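PDB 6MGB: capsular polysaccharide export system protein KpsC from Thermosulfurimonas dismutans, which probably transfers Kdo from its CMP-activated form in a beta(2,4) linkage while building the glycolipid anchor of Gram-negative bacterial capsules. Local coordinates for residues L160-T165 / V245-G250; Q164-M169 / K211-R216; Y198-P203 / K224-E229; F239-T244 / E259-G264. One frame throughout, in Å; residues are numbered along the deposited sequence. Where two conformers were deposited one is given.

Interaction 1: residues L160-T165 / V245-G250; sequences LLIDQT and VSSQMG. With C5P (cytidine-5'-monophosphate), chain D.
Gln164 has CG anti to its carbonyl carbon (chi1 -72°), and the chain beyond runs extended, its terminal amide meeting Val245, Ser246 and Ser247; Ser247 holds OG anti to its backbone N, facing the phosphate of CMP. Gln164 OE1 accepts from Ser246 N at 3.1 Å, and Gln164 NE2 donates to Ser246 OG at 3.0 Å, with the hydroxyl almost in the amide plane. A water 2.7 Å from Gln164 OE1 donates to it and to Ile162 O and accepts from Val245 N. NE2 has a further acceptor in Asp168 OD2, and Ser246 OG is also bonded to Ser170 OG. With an alanine in place of Gln164, Ser246 N and OG and the bridging water would probably lose their common partner, and a gap would open beside Ser247 CB. Ile162 supplies the apolar part: in the conformer described CD1 lies 3.8 Å from Met249 CG, doubtful because a second conformer exists, and CG2 meets Ser247 CB. Ser247 is the N-cap of helix 248-255, its OG accepting from Met249 N at 3.0 Å. Ser247 OG also donates to CMP O1P at 2.8 Å. Gln248 N reaches CMP O3P at 2.9 Å, nearly straight (173°), and Asp163 O takes the cytosine N4 amino group. The phosphate thus meets a helix start whose dipole would probably help balance its charge, consistent with a GT-B glycosyltransferase nucleotide site.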
# COMPACT_ATOMS: atom_id res chain seq x y z
N LEU A 160 -19.13 -1.36 4.50
CA LEU A 160 -18.40 -0.62 3.47
C LEU A 160 -17.62 -1.58 2.59
O LEU A 160 -16.89 -2.44 3.10
CB LEU A 160 -17.44 0.40 4.09
CG LEU A 160 -16.69 1.29 3.10
CD1 LEU A 160 -17.66 2.17 2.32
CD2 LEU A 160 -15.65 2.14 3.81
N LEU A 161 -17.79 -1.44 1.28
CA LEU A 161 -17.01 -2.18 0.29
C LEU A 161 -16.01 -1.22 -0.35
O LEU A 161 -16.38 -0.12 -0.76
CB LEU A 161 -17.91 -2.80 -0.78
CG LEU A 161 -18.66 -4.09 -0.43
CD1 LEU A 161 -19.35 -4.02 0.92
CD2 LEU A 161 -19.68 -4.40 -1.52
N ILE A 162 -14.75 -1.65 -0.44
CA ILE A 162 -13.68 -0.84 -0.99
C ILE A 162 -13.49 -1.22 -2.46
O ILE A 162 -13.24 -2.39 -2.77
CB ILE A 162 -12.37 -1.02 -0.20
CG1 ILE A 162 -12.58 -0.60 1.26
CG2 ILE A 162 -11.24 -0.21 -0.83
CD1 ILE A 162 -11.41 -0.90 2.17
N ASP A 163 -13.60 -0.24 -3.35
CA ASP A 163 -13.33 -0.46 -4.76
C ASP A 163 -11.88 -0.10 -5.05
O ASP A 163 -11.24 0.65 -4.31
CB ASP A 163 -14.27 0.36 -5.64
CG ASP A 163 -14.34 -0.14 -7.07
OD1 ASP A 163 -13.93 -1.30 -7.31
OD2 ASP A 163 -14.79 0.61 -7.95
N GLN A 164 -11.36 -0.66 -6.15
CA GLN A 164 -9.97 -0.45 -6.54
C GLN A 164 -9.92 -0.03 -8.01
O GLN A 164 -10.95 0.03 -8.70
CB GLN A 164 -9.14 -1.71 -6.28
CG GLN A 164 -8.89 -1.95 -4.80
CD GLN A 164 -8.30 -3.31 -4.52
OE1 GLN A 164 -8.95 -4.17 -3.92
NE2 GLN A 164 -7.06 -3.52 -4.95
N THR A 165 -8.72 0.27 -8.48
CA THR A 165 -8.51 0.72 -9.85
C THR A 165 -8.24 -0.47 -10.75
O THR A 165 -7.50 -1.39 -10.38
CB THR A 165 -7.33 1.70 -9.94
OG1 THR A 165 -6.12 1.02 -9.60
CG2 THR A 165 -7.54 2.88 -9.00
N VAL A 245 -10.72 -6.52 -1.43
CA VAL A 245 -9.98 -7.57 -2.14
C VAL A 245 -8.52 -7.47 -1.73
O VAL A 245 -7.99 -8.39 -1.09
CB VAL A 245 -10.14 -7.45 -3.67
CG1 VAL A 245 -9.25 -8.46 -4.38
CG2 VAL A 245 -11.59 -7.65 -4.08
N SER A 246 -7.87 -6.36 -2.08
CA SER A 246 -6.44 -6.21 -1.78
C SER A 246 -6.01 -4.76 -1.57
O SER A 246 -4.81 -4.47 -1.64
CB SER A 246 -5.61 -6.79 -2.93
OG SER A 246 -5.82 -6.07 -4.13
N SER A 247 -6.94 -3.84 -1.29
CA SER A 247 -6.61 -2.43 -1.21
C SER A 247 -5.82 -2.11 0.06
O SER A 247 -6.04 -2.71 1.12
CB SER A 247 -7.88 -1.58 -1.24
OG SER A 247 -7.59 -0.21 -1.03
N GLN A 248 -4.90 -1.15 -0.05
CA GLN A 248 -4.22 -0.63 1.14
C GLN A 248 -5.21 -0.03 2.13
O GLN A 248 -4.93 0.02 3.33
CB GLN A 248 -3.18 0.41 0.74
CG GLN A 248 -2.46 1.06 1.92
CD GLN A 248 -1.46 2.11 1.49
OE1 GLN A 248 -0.98 2.10 0.35
NE2 GLN A 248 -1.14 3.04 2.39
N MET A 249 -6.37 0.42 1.64
CA MET A 249 -7.37 0.99 2.54
C MET A 249 -7.88 -0.04 3.54
O MET A 249 -8.38 0.34 4.60
CB MET A 249 -8.53 1.57 1.73
CG MET A 249 -9.54 2.34 2.55
SD MET A 249 -10.65 3.32 1.52
CE MET A 249 -11.80 3.94 2.75
N GLY A 250 -7.75 -1.33 3.22
CA GLY A 250 -8.08 -2.36 4.19
C GLY A 250 -7.16 -2.31 5.40
O GLY A 250 -7.61 -2.51 6.54
O3P C5P D . -4.22 0.10 -2.52
P C5P D . -5.08 1.13 -3.20
O1P C5P D . -6.44 0.51 -3.52
O2P C5P D . -4.55 1.80 -4.45
O5' C5P D . -5.34 2.26 -2.11
C5' C5P D . -4.41 3.31 -1.89
C4' C5P D . -4.96 4.31 -0.90
O4' C5P D . -6.01 5.08 -1.54
C3' C5P D . -5.63 3.71 0.32
O3' C5P D . -4.70 3.38 1.35
C2' C5P D . -6.62 4.79 0.74
O2' C5P D . -5.98 5.82 1.48
C1' C5P D . -7.04 5.35 -0.62
N1 C5P D . -8.29 4.72 -1.12
C2 C5P D . -9.60 5.44 -0.99
N3 C5P D . -10.86 4.79 -1.50
C4 C5P D . -10.81 3.47 -2.13
C5 C5P D . -9.51 2.76 -2.25
C6 C5P D . -8.25 3.41 -1.74
O2 C5P D . -9.65 6.50 -0.49
N4 C5P D . -12.04 2.84 -2.62
O HOH W 1 -11.04 -3.75 -2.22

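Interaction 2: residues Q164-M169 / K211-R216; sequences QTYGDM and KGYLAR
Tyr213 lies against the type II beta turn Thr165-Asp168, beside a single beta bridge between Thr165 and Gly212. From CB, chi1 of -62° puts CG beside the backbone N, and the ring beyond meets the backbone at the start of the turn. CD2 meets Gln164 O at 3.4 Å; CE2 comes to 3.1 Å from Thr165 O and also touches Gln164 CB. Across the ring from CE2, CE1 lies 3.7 Å from Tyr166 CD1, the two rings meeting obliquely with planes 37° apart. CZ approaches Tyr166 CA, and at the tip OH takes a weak hydrogen bond from Gly167 N at 3.4 Å. Phe181 stacks on the Tyr213 ring from helix 180-191. An alanine at Tyr213 would probably leave Gly167 N without this weak partner and open a gap between the turn and Phe181. The backbones are joined more firmly: Tyr166 N donates to Lys211 O at 2.7 Å in an almost straight bond, whereas Tyr213 N to Gln164 O is weak. Asp168 N closes the turn on Thr165 O (3.1 Å), and the positive phi of Gly167 suits its place there. Asp168 is also the N-cap of helix 169-172, its OD1 accepting from Ser170 N. Its other oxygen, OD2, lies in the amide plane of Gln164, 2.9 Å from NE2, which approaches from above the carboxylate plane, 49° out of it.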
# COMPACT_ATOMS: atom_id res chain seq x y z
N GLN A 164 -11.36 -0.66 -6.15
CA GLN A 164 -9.97 -0.45 -6.54
C GLN A 164 -9.92 -0.03 -8.01
O GLN A 164 -10.95 0.03 -8.70
CB GLN A 164 -9.14 -1.71 -6.28
CG GLN A 164 -8.89 -1.95 -4.80
CD GLN A 164 -8.30 -3.31 -4.52
OE1 GLN A 164 -8.95 -4.17 -3.92
NE2 GLN A 164 -7.06 -3.52 -4.95
N THR A 165 -8.72 0.27 -8.48
CA THR A 165 -8.51 0.72 -9.85
C THR A 165 -8.24 -0.47 -10.75
O THR A 165 -7.50 -1.39 -10.38
CB THR A 165 -7.33 1.70 -9.94
OG1 THR A 165 -6.12 1.02 -9.60
CG2 THR A 165 -7.54 2.88 -9.00
N TYR A 166 -8.85 -0.46 -11.93
CA TYR A 166 -8.60 -1.54 -12.87
C TYR A 166 -7.13 -1.54 -13.28
O TYR A 166 -6.53 -0.49 -13.53
CB TYR A 166 -9.49 -1.41 -14.10
CG TYR A 166 -9.42 -2.65 -14.95
CD1 TYR A 166 -10.33 -3.68 -14.79
CD2 TYR A 166 -8.42 -2.80 -15.89
CE1 TYR A 166 -10.25 -4.82 -15.57
CE2 TYR A 166 -8.33 -3.93 -16.66
CZ TYR A 166 -9.24 -4.94 -16.49
OH TYR A 166 -9.14 -6.07 -17.28
N GLY A 167 -6.55 -2.74 -13.34
CA GLY A 167 -5.13 -2.89 -13.60
C GLY A 167 -4.27 -2.95 -12.36
O GLY A 167 -3.05 -3.11 -12.48
N ASP A 168 -4.86 -2.83 -11.17
CA ASP A 168 -4.12 -2.90 -9.91
C ASP A 168 -3.46 -4.27 -9.77
O ASP A 168 -4.15 -5.28 -9.61
CB ASP A 168 -5.07 -2.62 -8.75
CG ASP A 168 -4.36 -2.48 -7.42
OD1 ASP A 168 -3.14 -2.76 -7.35
OD2 ASP A 168 -5.02 -2.07 -6.44
N MET A 169 -2.13 -4.31 -9.82
CA MET A 169 -1.42 -5.58 -9.75
C MET A 169 -1.66 -6.31 -8.43
O MET A 169 -1.50 -7.53 -8.38
CB MET A 169 0.09 -5.36 -9.93
CG MET A 169 0.50 -4.83 -11.30
SD MET A 169 0.15 -5.96 -12.68
CE MET A 169 0.99 -7.46 -12.18
N LYS A 211 -10.42 3.49 -14.41
CA LYS A 211 -11.71 2.85 -14.22
C LYS A 211 -11.65 1.93 -13.01
O LYS A 211 -10.57 1.49 -12.59
CB LYS A 211 -12.11 2.06 -15.47
CG LYS A 211 -12.29 2.94 -16.71
CD LYS A 211 -12.33 2.11 -17.99
CE LYS A 211 -12.50 3.00 -19.21
NZ LYS A 211 -13.79 3.75 -19.18
N GLY A 212 -12.82 1.65 -12.44
CA GLY A 212 -12.93 0.83 -11.25
C GLY A 212 -13.61 -0.50 -11.53
O GLY A 212 -14.20 -0.72 -12.59
N TYR A 213 -13.51 -1.39 -10.55
CA TYR A 213 -14.18 -2.69 -10.66
C TYR A 213 -15.65 -2.57 -10.31
O TYR A 213 -16.53 -2.79 -11.15
CB TYR A 213 -13.49 -3.71 -9.76
CG TYR A 213 -12.04 -3.98 -10.10
CD1 TYR A 213 -11.70 -4.93 -11.07
CD2 TYR A 213 -11.01 -3.31 -9.46
CE1 TYR A 213 -10.37 -5.18 -11.38
CE2 TYR A 213 -9.68 -3.56 -9.76
CZ TYR A 213 -9.37 -4.50 -10.72
OH TYR A 213 -8.05 -4.75 -11.02
N LEU A 214 -15.95 -2.22 -9.05
CA LEU A 214 -17.34 -2.06 -8.63
C LEU A 214 -17.98 -0.83 -9.25
O LEU A 214 -19.19 -0.80 -9.46
CB LEU A 214 -17.41 -1.99 -7.11
CG LEU A 214 -16.95 -3.24 -6.35
CD1 LEU A 214 -16.82 -2.94 -4.87
CD2 LEU A 214 -17.91 -4.39 -6.58
N ALA A 215 -17.18 0.20 -9.54
CA ALA A 215 -17.73 1.44 -10.07
C ALA A 215 -18.38 1.24 -11.44
O ALA A 215 -19.29 1.99 -11.81
CB ALA A 215 -16.64 2.51 -10.15
N ARG A 216 -17.92 0.24 -12.20
CA ARG A 216 -18.47 -0.04 -13.52
C ARG A 216 -19.65 -1.00 -13.49
O ARG A 216 -20.33 -1.14 -14.51
CB ARG A 216 -17.39 -0.63 -14.43
CG ARG A 216 -16.14 0.22 -14.53
CD ARG A 216 -16.34 1.52 -15.28
NE ARG A 216 -16.61 1.35 -16.70
CZ ARG A 216 -16.60 2.34 -17.58
NH1 ARG A 216 -16.33 3.57 -17.16
NH2 ARG A 216 -16.86 2.13 -18.86

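Interaction 3: residues Y198-P203 / K224-E229; sequences YVKVHP and KVIREE. With C5P (cytidine-5'-monophosphate), chain D.
Tyr198-Lys200 and Lys224-Ile226 run parallel, axes 4.6 Å apart and 20° askew, joined by the hydrogen bonds Val199 N to Lys224 O, Ile226 N to Val199 O and Val201 N to Ile226 O. Lys224 lays its aliphatic chain obliquely across Tyr198, CD 3.3 Å from ring CE2, while Ile226 CD1 touches ring CD2; the phenol OH goes on to Glu196. From the opposite sheet face Val225 CG1 meets Val201 CG2 (3.6 Å), a methyl that also sits over the guanidinium of Arg227. Lys200 bends at chi2 (50°), its CD touching Ile226 CG2 as the two side chains cross at about a right angle. Lys200 NZ donates to Val201 O at 2.9 Å; Lys200 NZ also donates to CMP N3 at 3.2 Å. His202 NE2 donates to CMP O2P at 3.0 Å, and Pro203 CD packs 3.4 Å from cytosine C2. Glu229, in a salt bridge with Arg143, brings OE1 against Pro203 CB. His202 ND1 caps helix 203-206 through Glu204 N, within the beta-alpha-beta unit these strands bound. Strand 224-226 is the sheet's edge, strand 158-162 flanks 196-200 on its other side, and Leu235 of helix 232-236 covers Lys200 and Ile226.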
# COMPACT_ATOMS: atom_id res chain seq x y z
N TYR A 198 -22.60 0.32 1.29
CA TYR A 198 -21.89 1.44 0.70
C TYR A 198 -20.66 0.94 -0.05
O TYR A 198 -19.96 0.03 0.41
CB TYR A 198 -21.46 2.44 1.77
CG TYR A 198 -22.60 3.20 2.40
CD1 TYR A 198 -23.32 2.66 3.46
CD2 TYR A 198 -22.96 4.46 1.95
CE1 TYR A 198 -24.36 3.35 4.04
CE2 TYR A 198 -24.00 5.16 2.53
CZ TYR A 198 -24.70 4.60 3.57
OH TYR A 198 -25.74 5.29 4.15
N VAL A 199 -20.41 1.54 -1.21
CA VAL A 199 -19.23 1.26 -2.03
C VAL A 199 -18.44 2.55 -2.16
O VAL A 199 -18.99 3.57 -2.60
CB VAL A 199 -19.62 0.71 -3.41
CG1 VAL A 199 -18.38 0.55 -4.30
CG2 VAL A 199 -20.35 -0.62 -3.28
N LYS A 200 -17.16 2.51 -1.81
CA LYS A 200 -16.29 3.67 -1.91
C LYS A 200 -15.45 3.54 -3.18
O LYS A 200 -14.62 2.63 -3.29
CB LYS A 200 -15.40 3.81 -0.67
CG LYS A 200 -14.39 4.96 -0.76
CD LYS A 200 -15.06 6.26 -1.18
CE LYS A 200 -14.13 7.46 -1.04
NZ LYS A 200 -12.83 7.25 -1.73
N VAL A 201 -15.66 4.45 -4.12
CA VAL A 201 -14.89 4.46 -5.36
C VAL A 201 -13.49 4.99 -5.08
O VAL A 201 -13.28 5.87 -4.24
CB VAL A 201 -15.61 5.30 -6.43
CG1 VAL A 201 -14.76 5.43 -7.68
CG2 VAL A 201 -16.96 4.67 -6.77
N HIS A 202 -12.52 4.46 -5.82
CA HIS A 202 -11.12 4.82 -5.61
C HIS A 202 -10.88 6.25 -6.09
O HIS A 202 -11.44 6.67 -7.11
CB HIS A 202 -10.22 3.85 -6.37
CG HIS A 202 -8.77 3.94 -6.00
ND1 HIS A 202 -7.96 4.95 -6.45
CD2 HIS A 202 -7.99 3.12 -5.26
CE1 HIS A 202 -6.73 4.77 -5.98
NE2 HIS A 202 -6.72 3.67 -5.26
N PRO A 203 -10.06 7.03 -5.38
CA PRO A 203 -9.86 8.44 -5.79
C PRO A 203 -9.35 8.60 -7.21
O PRO A 203 -9.76 9.55 -7.89
CB PRO A 203 -8.85 8.97 -4.76
CG PRO A 203 -8.26 7.76 -4.11
CD PRO A 203 -9.35 6.73 -4.13
N LYS A 224 -25.41 2.24 -2.17
CA LYS A 224 -24.98 3.63 -2.24
C LYS A 224 -23.51 3.66 -2.64
O LYS A 224 -22.64 3.23 -1.87
CB LYS A 224 -25.22 4.32 -0.90
CG LYS A 224 -26.68 4.27 -0.48
CD LYS A 224 -26.90 4.70 0.96
CE LYS A 224 -28.36 4.60 1.36
NZ LYS A 224 -28.90 3.22 1.18
N VAL A 225 -23.24 4.15 -3.84
CA VAL A 225 -21.89 4.21 -4.39
C VAL A 225 -21.35 5.60 -4.13
O VAL A 225 -21.91 6.60 -4.60
CB VAL A 225 -21.89 3.88 -5.89
CG1 VAL A 225 -20.48 3.99 -6.47
CG2 VAL A 225 -22.44 2.48 -6.12
N ILE A 226 -20.26 5.67 -3.37
CA ILE A 226 -19.72 6.94 -2.90
C ILE A 226 -18.67 7.41 -3.90
O ILE A 226 -17.64 6.76 -4.08
CB ILE A 226 -19.13 6.80 -1.49
CG1 ILE A 226 -20.19 6.28 -0.52
CG2 ILE A 226 -18.57 8.14 -1.01
CD1 ILE A 226 -19.66 5.95 0.86
N ARG A 227 -18.94 8.55 -4.54
CA ARG A 227 -17.99 9.17 -5.45
C ARG A 227 -17.52 10.53 -4.95
O ARG A 227 -16.82 11.24 -5.67
CB ARG A 227 -18.62 9.30 -6.84
CG ARG A 227 -19.35 8.05 -7.29
CD ARG A 227 -19.82 8.16 -8.73
NE ARG A 227 -18.89 7.51 -9.65
CZ ARG A 227 -19.04 6.27 -10.13
NH1 ARG A 227 -18.14 5.78 -10.96
NH2 ARG A 227 -20.09 5.53 -9.79
N GLU A 228 -17.91 10.91 -3.73
CA GLU A 228 -17.33 12.07 -3.09
C GLU A 228 -15.96 11.72 -2.52
O GLU A 228 -15.72 10.60 -2.05
CB GLU A 228 -18.24 12.60 -1.98
CG GLU A 228 -19.58 13.10 -2.47
CD GLU A 228 -20.39 13.77 -1.37
OE1 GLU A 228 -21.53 13.33 -1.12
OE2 GLU A 228 -19.89 14.74 -0.77
N GLU A 229 -15.05 12.69 -2.57
CA GLU A 229 -13.66 12.46 -2.20
C GLU A 229 -13.48 12.68 -0.70
O GLU A 229 -12.87 13.64 -0.23
CB GLU A 229 -12.74 13.35 -3.01
CG GLU A 229 -11.30 12.93 -2.96
CD GLU A 229 -10.64 13.05 -4.31
OE1 GLU A 229 -9.77 12.21 -4.62
OE2 GLU A 229 -10.99 13.99 -5.06
O3P C5P D . -4.22 0.10 -2.52
P C5P D . -5.08 1.13 -3.20
O1P C5P D . -6.44 0.51 -3.52
O2P C5P D . -4.55 1.80 -4.45
O5' C5P D . -5.34 2.26 -2.11
C5' C5P D . -4.41 3.31 -1.89
C4' C5P D . -4.96 4.31 -0.90
O4' C5P D . -6.01 5.08 -1.54
C3' C5P D . -5.63 3.71 0.32
O3' C5P D . -4.70 3.38 1.35
C2' C5P D . -6.62 4.79 0.74
O2' C5P D . -5.98 5.82 1.48
C1' C5P D . -7.04 5.35 -0.62
N1 C5P D . -8.29 4.72 -1.12
C2 C5P D . -9.60 5.44 -0.99
N3 C5P D . -10.86 4.79 -1.50
C4 C5P D . -10.81 3.47 -2.13
C5 C5P D . -9.51 2.76 -2.25
C6 C5P D . -8.25 3.41 -1.74
O2 C5P D . -9.65 6.50 -0.49
N4 C5P D . -12.04 2.84 -2.62

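Interaction 4: residues F239-T244 / E259-G264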
# COMPACT_ATOMS: atom_id res chain seq x y z
N PHE A 239 -17.99 2.91 10.07
CA PHE A 239 -18.31 1.51 9.85
C PHE A 239 -17.57 0.65 10.86
O PHE A 239 -16.55 1.05 11.42
CB PHE A 239 -17.94 1.06 8.42
CG PHE A 239 -18.65 1.84 7.34
CD1 PHE A 239 -19.83 1.36 6.79
CD2 PHE A 239 -18.13 3.03 6.88
CE1 PHE A 239 -20.48 2.07 5.80
CE2 PHE A 239 -18.78 3.75 5.89
CZ PHE A 239 -19.95 3.26 5.34
N ASP A 240 -18.12 -0.53 11.11
CA ASP A 240 -17.44 -1.55 11.90
C ASP A 240 -16.85 -2.67 11.05
O ASP A 240 -15.86 -3.28 11.45
CB ASP A 240 -18.40 -2.17 12.92
CG ASP A 240 -18.91 -1.16 13.93
OD1 ASP A 240 -18.15 -0.23 14.27
OD2 ASP A 240 -20.06 -1.31 14.38
N ARG A 241 -17.44 -2.93 9.88
CA ARG A 241 -17.07 -4.06 9.04
C ARG A 241 -16.73 -3.57 7.64
O ARG A 241 -17.54 -2.88 7.02
CB ARG A 241 -18.21 -5.09 9.00
CG ARG A 241 -17.98 -6.26 8.07
CD ARG A 241 -19.09 -7.29 8.22
NE ARG A 241 -18.96 -8.06 9.46
CZ ARG A 241 -19.86 -8.94 9.89
NH1 ARG A 241 -20.97 -9.16 9.20
NH2 ARG A 241 -19.65 -9.59 11.02
N ILE A 242 -15.55 -3.93 7.15
CA ILE A 242 -15.05 -3.48 5.86
C ILE A 242 -14.80 -4.69 4.98
O ILE A 242 -14.32 -5.73 5.45
CB ILE A 242 -13.75 -2.65 6.02
CG1 ILE A 242 -13.90 -1.59 7.11
CG2 ILE A 242 -13.37 -2.00 4.70
CD1 ILE A 242 -15.04 -0.62 6.89
N TYR A 243 -15.13 -4.55 3.69
CA TYR A 243 -14.88 -5.58 2.69
C TYR A 243 -13.88 -5.07 1.67
O TYR A 243 -14.03 -3.96 1.14
CB TYR A 243 -16.18 -5.98 1.98
CG TYR A 243 -17.14 -6.79 2.81
CD1 TYR A 243 -17.95 -6.18 3.76
CD2 TYR A 243 -17.25 -8.16 2.64
CE1 TYR A 243 -18.84 -6.92 4.52
CE2 TYR A 243 -18.13 -8.91 3.39
CZ TYR A 243 -18.92 -8.29 4.33
OH TYR A 243 -19.80 -9.03 5.08
N THR A 244 -12.85 -5.87 1.40
CA THR A 244 -11.80 -5.48 0.45
C THR A 244 -11.22 -6.71 -0.21
O THR A 244 -11.23 -7.81 0.35
CB THR A 244 -10.68 -4.69 1.15
OG1 THR A 244 -9.81 -4.12 0.16
CG2 THR A 244 -9.87 -5.59 2.08
N GLU A 259 -13.19 -4.51 11.63
CA GLU A 259 -13.19 -5.87 11.12
C GLU A 259 -13.01 -5.83 9.61
O GLU A 259 -13.84 -5.26 8.90
CB GLU A 259 -14.50 -6.58 11.49
CG GLU A 259 -14.59 -8.01 10.99
CD GLU A 259 -15.90 -8.68 11.37
OE1 GLU A 259 -16.94 -7.99 11.36
OE2 GLU A 259 -15.88 -9.88 11.69
N VAL A 260 -11.93 -6.43 9.12
CA VAL A 260 -11.56 -6.36 7.71
C VAL A 260 -11.70 -7.75 7.11
O VAL A 260 -11.02 -8.70 7.54
CB VAL A 260 -10.13 -5.82 7.54
CG1 VAL A 260 -9.73 -5.82 6.07
CG2 VAL A 260 -10.05 -4.40 8.10
N ILE A 261 -12.57 -7.88 6.12
CA ILE A 261 -12.83 -9.14 5.44
C ILE A 261 -12.13 -9.07 4.09
O ILE A 261 -12.51 -8.29 3.22
CB ILE A 261 -14.33 -9.40 5.29
CG1 ILE A 261 -15.02 -9.26 6.66
CG2 ILE A 261 -14.57 -10.79 4.71
CD1 ILE A 261 -16.52 -9.38 6.63
N CYS A 262 -11.08 -9.88 3.93
CA CYS A 262 -10.22 -9.84 2.75
C CYS A 262 -10.60 -10.97 1.79
O CYS A 262 -10.66 -12.14 2.19
CB CYS A 262 -8.75 -9.97 3.14
SG CYS A 262 -8.11 -8.63 4.15
N PHE A 263 -10.82 -10.62 0.53
CA PHE A 263 -11.11 -11.60 -0.51
C PHE A 263 -9.90 -11.92 -1.38
O PHE A 263 -9.93 -12.91 -2.11
CB PHE A 263 -12.28 -11.11 -1.37
CG PHE A 263 -13.60 -11.18 -0.67
CD1 PHE A 263 -13.84 -10.37 0.44
CD2 PHE A 263 -14.58 -12.06 -1.08
CE1 PHE A 263 -15.05 -10.44 1.10
CE2 PHE A 263 -15.78 -12.12 -0.42
CZ PHE A 263 -16.02 -11.31 0.67
N GLY A 264 -8.86 -11.08 -1.33
CA GLY A 264 -7.55 -11.44 -1.82
C GLY A 264 -6.58 -11.67 -0.68
O GLY A 264 -6.96 -11.80 0.49
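Arg241 grips Glu259 side-on, with NE and NH2 both on one oxygen, OE1: NE at 2.8 Å and NH2 at 3.2 Å. The oxygen lies in the guanidinium plane, yet both nitrogens reach it from the same face of the carboxylate, the two planes standing 53° apart. A bend at chi3 (-75°) turns NE toward Glu259, whose chain lies alongside, pointing the same way. Each group has a second mate: Glu259 OE2 bridges to Arg275, and Arg241 NH1 donates to Asn192. Five backbone bonds join the segments, from Glu259 N to Asp240 O at one end to Phe263 N to Thr244 O at the other, with Ile242 N to Glu259 O at 2.8 Å among them. These are parallel neighbours of the six-stranded sheet, strands 241-244 and 259-262 of a beta-alpha-beta unit connected by helix 248-255. On the face of Arg241, Tyr243, Glu259 and Ile261, Ile261 CD1 sits 3.7 Å from Arg241 CD and makes a CH-pi contact over the Tyr243 ring, 3.9 Å from its centroid. Phe263 CE1 comes to the edge of that ring, 3.5 Å from Tyr243 CD2, and Tyr243 OH is bonded to Asn192. On the face of Ile242, Thr244, Val260 and Cys262, Thr244 CG2 meets Val260 CG1 at 4.0 Å and Cys262 SG at 4.1 Å, while Thr244 OG1 is hydrogen-bonded to Ser247 N.

From the N terminus, strand 158-162 and the loop after it open interactions 1 and 2 together, sharing Gln164 and Thr165. Interaction 2 closes first, at 211-216, where Leu214 N and Ala215 N bind the carboxylate of Asp163. Interaction 3 crosses it, opening at 198-203 and closing at 224-229, and lies wholly within the longer loop that interaction 1 closes at 245-250. Interaction 4 opens at 239-244 and closes at 259-264, crossing interaction 1. Interactions 1, 3 and 4 all reach the parallel sheet, strand 158-162 standing between 196-200 and 241-244. Interactions 1 and 3 both bind CMP; interaction 2 fastens the adjoining loops.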